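Local atomic coordinates of intradiol ring-cleavage dioxygenase (Streptomyces sp. SirexAA-E, PDB entry 4ILV), a protein that probably catalyses the oxygen-dependent intradiol cleavage of catechol-type aromatic rings at an iron(III) centre. Residues 39-42 against 43-47; 159-163 against 164-168. One frame throughout, in Å; residues are numbered along the deposited sequence.

Contact 1: 39-42 against 43-47; sequences QMEG and PYFKP
Pro43 follows Gly42 directly and begins the bend of a type I beta turn that runs from Gly42 to Phe45. The turn lies in the loop leading toward strand 64-72. Gly42 enters it with a positive phi of 88°, where a side chain would be jammed against the carbonyl oxygen of Glu41, a conformation that suits a residue without one. The proline ring is also used: its CG sits 3.8 Å above the plane of the Tyr44 ring, over its centre, in a CH-pi type of approach. The CB of Tyr44 points away from 39-42; its ring stacks with that of the iron ligand Tyr95, and its side chain comes within about 5 Å of the iron(III) ion. Its backbone still reaches back through a water that donates to Glu41 O at 2.9 Å and accepts a weak bond from Tyr44 N at 3.1 Å. Direct closure is lacking, for Gly42 O and Phe45 N stay 3.9 Å apart. At Phe45 the side chains meet. With CG anti to the backbone N (chi1 175°), the ring is brought beside the extended chain of Glu41, whose CG touches Phe45 CB at 3.5 Å. Glu41 CD lies 3.7 Å from Phe45 CD2, and the carboxylate is inclined 34° to the ring. Lys134 pairs with Glu41 OE1 in a salt bridge and makes a cation-pi contact with Phe45, while Trp87 meets that ring edge-to-face. Lys46 NZ is bonded to Met97 O and Gly99 O. The bend is thus shaped by glycine and proline and spanned by a weakly bound water, with Lys134 shared by Glu41 and Phe45; this lysine probably offsets the acid's charge beside the aromatic ring and lets the two pack together.

Contact 2: 159-163 against 164-168; sequences ALFDP and ALLMN
This is a local contact round a bend, opened by an Asx turn at Asp162, in the loop between strands 143-148 and 168-172. Backbone and side chain of Asp162 both accept bonds from the residues ahead. Its carbonyl O receives Leu165 N at 2.8 Å. Chi1 of -176° sets the carboxylate beside its own carbonyl carbon, on the way to the next residues, where OD1 accepts Ala164 N at 3.0 Å, the donor standing 57° out of the carboxylate plane. Leu166 N also bonds to Pro163 O at 3.2 Å, a second i-to-i+3 bond round the same bend. With an alanine here in place of Asp162, the Ala164 N-H would probably be left without its side-chain acceptor and the start of the bend less firmly fixed. Beyond the turn, Leu166 CD2 meets the edge of the Phe161 ring close to its plane, 3.8 Å from CE1. Tyr148, at the end of strand 143-148, takes the Phe161 ring edge-to-face and also packs against Leu165 and Leu166. Polar bonds thus set the bend, while backbone bonds from Leu165 and Met167 to Tyr148 join this apolar packing in fastening it to the strand.

Overall arrangement
Both contacts are surface turns of the dioxygenase domain, and neither belongs to the core, although Leu165 of contact 2 is buried. Their centres lie about 17 Å apart, yet Gln39 links them: its NE2 makes a probable hydrogen bond of 2.7 Å with Leu160 O, and its CD packs against Leu165 CD1. Each also leans on strand 143-148, contact 1 through Gln39 and Glu41, contact 2 through its aromatic and leucine side chains. The chemistry differs with place: contact 1, near the iron, is bridged by a water and has a shared cation beside an aromatic ring, whereas 159-168, farther from the metal, closes by direct backbone and carboxylate bonds.

Contact 1: 39-42 against 43-47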
ATOM      1  N   GLN A  39       8.855   4.855  -6.025  1.00 44.57           N
ATOM      2  CA  GLN A  39       8.687   6.246  -5.615  1.00 47.21           C
ATOM      3  C   GLN A  39       9.421   6.476  -4.302  1.00 45.25           C
ATOM      4  O   GLN A  39       9.891   5.533  -3.665  1.00 44.41           O
ATOM      5  CB  GLN A  39       7.208   6.612  -5.465  1.00 40.60           C
ATOM      6  CG  GLN A  39       6.449   6.632  -6.773  1.00 48.27           C
ATOM      7  CD  GLN A  39       5.245   7.540  -6.749  1.00 49.53           C
ATOM      8  OE1 GLN A  39       4.576   7.681  -5.726  1.00 53.19           O
ATOM      9  NE2 GLN A  39       4.962   8.171  -7.886  1.00 49.09           N
ATOM     10  N   MET A  40       9.529   7.732  -3.895  1.00 45.74           N
ATOM     11  CA  MET A  40      10.272   8.040  -2.681  1.00 50.13           C
ATOM     12  C   MET A  40       9.630   7.486  -1.403  1.00 42.22           C
ATOM     13  O   MET A  40       8.419   7.233  -1.331  1.00 38.61           O
ATOM     14  CB  MET A  40      10.551   9.545  -2.584  1.00 60.73           C
ATOM     15  CG  MET A  40       9.330  10.441  -2.664  1.00 63.68           C
ATOM     16  SD  MET A  40       9.820  12.176  -2.551  1.00 89.23           S
ATOM     17  CE  MET A  40      11.000  12.279  -3.896  1.00 59.56           C
ATOM     18  N   GLU A  41      10.477   7.268  -0.407  1.00 44.49           N
ATOM     19  CA  GLU A  41      10.068   6.745   0.888  1.00 45.16           C
ATOM     20  C   GLU A  41       9.261   7.762   1.699  1.00 45.38           C
ATOM     21  O   GLU A  41       8.238   7.424   2.286  1.00 47.17           O
ATOM     22  CB  GLU A  41      11.323   6.339   1.660  1.00 50.12           C
ATOM     23  CG  GLU A  41      11.108   5.809   3.062  1.00 47.75           C
ATOM     24  CD  GLU A  41      12.415   5.365   3.703  1.00 51.52           C
ATOM     25  OE1 GLU A  41      12.903   4.262   3.381  1.00 50.13           O
ATOM     26  OE2 GLU A  41      12.979   6.146   4.496  1.00 57.35           O
ATOM     27  N   GLY A  42       9.725   9.007   1.717  1.00 46.99           N
ATOM     28  CA  GLY A  42       9.103  10.044   2.518  1.00 49.24           C
ATOM     29  C   GLY A  42       9.693  10.051   3.917  1.00 51.66           C
ATOM     30  O   GLY A  42      10.307   9.064   4.338  1.00 51.25           O
ATOM     31  N   PRO A  43       9.527  11.171   4.642  1.00 51.84           N
ATOM     32  CA  PRO A  43      10.105  11.302   5.982  1.00 49.68           C
ATOM     33  C   PRO A  43       9.423  10.415   7.023  1.00 49.50           C
ATOM     34  O   PRO A  43      10.009  10.174   8.074  1.00 47.73           O
ATOM     35  CB  PRO A  43       9.896  12.788   6.311  1.00 54.48           C
ATOM     36  CG  PRO A  43       8.735  13.201   5.482  1.00 55.46           C
ATOM     37  CD  PRO A  43       8.832  12.398   4.216  1.00 54.98           C
ATOM     38  N   TYR A  44       8.226   9.911   6.723  1.00 47.17           N
ATOM     39  CA  TYR A  44       7.392   9.259   7.741  1.00 47.69           C
ATOM     40  C   TYR A  44       7.496   7.733   7.828  1.00 37.62           C
ATOM     41  O   TYR A  44       6.689   7.089   8.497  1.00 42.80           O
ATOM     42  CB  TYR A  44       5.940   9.716   7.596  1.00 41.35           C
ATOM     43  CG  TYR A  44       5.816  11.218   7.670  1.00 50.03           C
ATOM     44  CD1 TYR A  44       6.524  11.943   8.623  1.00 52.94           C
ATOM     45  CD2 TYR A  44       5.045  11.924   6.752  1.00 56.38           C
ATOM     46  CE1 TYR A  44       6.441  13.322   8.683  1.00 59.30           C
ATOM     47  CE2 TYR A  44       4.954  13.312   6.806  1.00 60.29           C
ATOM     48  CZ  TYR A  44       5.655  14.002   7.773  1.00 65.03           C
ATOM     49  OH  TYR A  44       5.572  15.378   7.832  1.00 76.10           O
ATOM     50  N   PHE A  45       8.469   7.150   7.144  1.00 36.88           N
ATOM     51  CA  PHE A  45       8.717   5.723   7.303  1.00 40.17           C
ATOM     52  C   PHE A  45       9.372   5.423   8.655  1.00 41.61           C
ATOM     53  O   PHE A  45      10.191   6.196   9.142  1.00 48.76           O
ATOM     54  CB  PHE A  45       9.596   5.185   6.167  1.00 33.94           C
ATOM     55  CG  PHE A  45       9.991   3.742   6.341  1.00 33.58           C
ATOM     56  CD1 PHE A  45       9.059   2.725   6.167  1.00 29.38           C
ATOM     57  CD2 PHE A  45      11.295   3.400   6.682  1.00 38.18           C
ATOM     58  CE1 PHE A  45       9.426   1.387   6.322  1.00 31.26           C
ATOM     59  CE2 PHE A  45      11.668   2.064   6.842  1.00 41.62           C
ATOM     60  CZ  PHE A  45      10.729   1.058   6.661  1.00 30.95           C
ATOM     61  N   LYS A  46       9.007   4.294   9.250  1.00 42.69           N
ATOM     62  CA  LYS A  46       9.674   3.797  10.447  1.00 46.40           C
ATOM     63  C   LYS A  46      10.004   2.323  10.228  1.00 45.29           C
ATOM     64  O   LYS A  46       9.119   1.522   9.909  1.00 38.95           O
ATOM     65  CB  LYS A  46       8.790   3.959  11.685  1.00 36.57           C
ATOM     66  CG  LYS A  46       8.673   5.392  12.173  1.00 41.56           C
ATOM     67  CD  LYS A  46       7.886   5.496  13.483  1.00 43.52           C
ATOM     68  CE  LYS A  46       8.614   4.845  14.646  1.00 43.37           C
ATOM     69  NZ  LYS A  46       7.844   5.012  15.921  1.00 55.48           N
ATOM     70  N   PRO A  47      11.287   1.960  10.372  1.00 51.19           N
ATOM     71  CA  PRO A  47      11.646   0.544  10.251  1.00 50.86           C
ATOM     72  C   PRO A  47      11.049  -0.251  11.408  1.00 47.57           C
ATOM     73  O   PRO A  47      10.591   0.347  12.382  1.00 40.55           O
ATOM     74  CB  PRO A  47      13.178   0.560  10.340  1.00 44.86           C
ATOM     75  CG  PRO A  47      13.507   1.817  11.066  1.00 48.43           C
ATOM     76  CD  PRO A  47      12.461   2.810  10.648  1.00 54.67           C
TER
HETATM   77  O   HOH W   1       6.707   8.302   4.597  1.00 34.57           O

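Contact 2: 159-163 against 164-168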
ATOM      1  N   ALA A 159       2.443  16.526  -8.166  1.00 47.97           N
ATOM      2  CA  ALA A 159       3.426  16.145  -9.177  1.00 48.82           C
ATOM      3  C   ALA A 159       3.958  14.727  -8.988  1.00 49.39           C
ATOM      4  O   ALA A 159       4.456  14.116  -9.931  1.00 52.73           O
ATOM      5  CB  ALA A 159       4.574  17.141  -9.193  1.00 53.90           C
ATOM      6  N   LEU A 160       3.856  14.202  -7.771  1.00 48.91           N
ATOM      7  CA  LEU A 160       4.351  12.858  -7.491  1.00 50.85           C
ATOM      8  C   LEU A 160       3.409  11.777  -8.009  1.00 38.49           C
ATOM      9  O   LEU A 160       3.792  10.618  -8.120  1.00 40.49           O
ATOM     10  CB  LEU A 160       4.546  12.668  -5.989  1.00 56.87           C
ATOM     11  CG  LEU A 160       5.949  12.819  -5.406  1.00 65.48           C
ATOM     12  CD1 LEU A 160       6.404  14.267  -5.462  1.00 69.24           C
ATOM     13  CD2 LEU A 160       5.969  12.301  -3.974  1.00 69.60           C
ATOM     14  N   PHE A 161       2.176  12.163  -8.316  1.00 35.16           N
ATOM     15  CA  PHE A 161       1.156  11.211  -8.732  1.00 36.68           C
ATOM     16  C   PHE A 161       1.564  10.492 -10.005  1.00 36.50           C
ATOM     17  O   PHE A 161       2.138  11.097 -10.901  1.00 38.65           O
ATOM     18  CB  PHE A 161      -0.191  11.908  -8.945  1.00 37.18           C
ATOM     19  CG  PHE A 161      -1.214  11.028  -9.584  1.00 36.46           C
ATOM     20  CD1 PHE A 161      -1.882  10.077  -8.835  1.00 32.14           C
ATOM     21  CD2 PHE A 161      -1.478  11.121 -10.946  1.00 38.62           C
ATOM     22  CE1 PHE A 161      -2.817   9.242  -9.423  1.00 35.28           C
ATOM     23  CE2 PHE A 161      -2.413  10.285 -11.546  1.00 34.62           C
ATOM     24  CZ  PHE A 161      -3.083   9.339 -10.782  1.00 33.16           C
ATOM     25  N   ASP A 162       1.278   9.196 -10.068  1.00 36.42           N
ATOM     26  CA  ASP A 162       1.581   8.385 -11.245  1.00 32.04           C
ATOM     27  C   ASP A 162       0.424   7.421 -11.490  1.00 36.06           C
ATOM     28  O   ASP A 162       0.181   6.527 -10.679  1.00 34.95           O
ATOM     29  CB  ASP A 162       2.871   7.595 -11.007  1.00 31.74           C
ATOM     30  CG  ASP A 162       3.321   6.786 -12.230  1.00 40.56           C
ATOM     31  OD1 ASP A 162       2.575   6.691 -13.228  1.00 39.21           O
ATOM     32  OD2 ASP A 162       4.425   6.205 -12.160  1.00 38.55           O
ATOM     33  N   PRO A 163      -0.290   7.586 -12.615  1.00 38.07           N
ATOM     34  CA  PRO A 163      -1.438   6.735 -12.949  1.00 38.14           C
ATOM     35  C   PRO A 163      -1.094   5.242 -12.974  1.00 36.78           C
ATOM     36  O   PRO A 163      -1.992   4.425 -12.797  1.00 39.59           O
ATOM     37  CB  PRO A 163      -1.837   7.212 -14.347  1.00 44.86           C
ATOM     38  CG  PRO A 163      -0.651   7.949 -14.858  1.00 47.62           C
ATOM     39  CD  PRO A 163      -0.041   8.587 -13.661  1.00 41.30           C
ATOM     40  N   ALA A 164       0.173   4.888 -13.184  1.00 31.41           N
ATOM     41  CA  ALA A 164       0.567   3.475 -13.146  1.00 31.04           C
ATOM     42  C   ALA A 164       0.464   2.903 -11.726  1.00 32.05           C
ATOM     43  O   ALA A 164       0.432   1.691 -11.537  1.00 36.29           O
ATOM     44  CB  ALA A 164       1.978   3.286 -13.692  1.00 29.44           C
ATOM     45  N   LEU A 165       0.394   3.771 -10.725  1.00 34.39           N
ATOM     46  CA  LEU A 165       0.312   3.310  -9.344  1.00 31.02           C
ATOM     47  C   LEU A 165      -1.102   3.454  -8.776  1.00 33.47           C
ATOM     48  O   LEU A 165      -1.306   3.361  -7.552  1.00 26.44           O
ATOM     49  CB  LEU A 165       1.327   4.061  -8.484  1.00 31.75           C
ATOM     50  CG  LEU A 165       2.785   3.799  -8.882  1.00 33.45           C
ATOM     51  CD1 LEU A 165       3.711   4.832  -8.271  1.00 36.13           C
ATOM     52  CD2 LEU A 165       3.220   2.406  -8.477  1.00 29.31           C
ATOM     53  N   LEU A 166      -2.081   3.660  -9.661  1.00 29.00           N
ATOM     54  CA  LEU A 166      -3.490   3.707  -9.247  1.00 31.01           C
ATOM     55  C   LEU A 166      -4.006   2.322  -8.889  1.00 27.20           C
ATOM     56  O   LEU A 166      -3.765   1.354  -9.607  1.00 24.28           O
ATOM     57  CB  LEU A 166      -4.364   4.289 -10.356  1.00 32.44           C
ATOM     58  CG  LEU A 166      -4.522   5.811 -10.452  1.00 37.36           C
ATOM     59  CD1 LEU A 166      -5.202   6.190 -11.774  1.00 34.89           C
ATOM     60  CD2 LEU A 166      -5.303   6.379  -9.272  1.00 28.68           C
ATOM     61  N   MET A 167      -4.678   2.224  -7.760  1.00 24.53           N
ATOM     62  CA  MET A 167      -5.502   1.066  -7.426  1.00 26.53           C
ATOM     63  C   MET A 167      -6.817   1.181  -8.179  1.00 27.80           C
ATOM     64  O   MET A 167      -7.223   2.281  -8.552  1.00 28.86           O
ATOM     65  CB  MET A 167      -5.837   1.076  -5.928  1.00 26.97           C
ATOM     66  CG  MET A 167      -4.635   0.915  -5.009  1.00 29.42           C
ATOM     67  SD  MET A 167      -5.107   0.937  -3.269  1.00 28.76           S
ATOM     68  CE  MET A 167      -5.420   2.685  -3.036  1.00 24.48           C
ATOM     69  N   ASN A 168      -7.489   0.055  -8.401  1.00 26.66           N
ATOM     70  CA  ASN A 168      -8.921   0.091  -8.669  1.00 28.58           C
ATOM     71  C   ASN A 168      -9.608   0.132  -7.312  1.00 25.59           C
ATOM     72  O   ASN A 168      -9.192  -0.549  -6.395  1.00 25.43           O
ATOM     73  CB  ASN A 168      -9.398  -1.139  -9.430  1.00 26.98           C
ATOM     74  CG  ASN A 168      -9.075  -1.079 -10.918  1.00 35.40           C
ATOM     75  OD1 ASN A 168      -8.543  -0.089 -11.422  1.00 31.28           O
ATOM     76  ND2 ASN A 168      -9.418  -2.143 -11.632  1.00 35.98           N
TER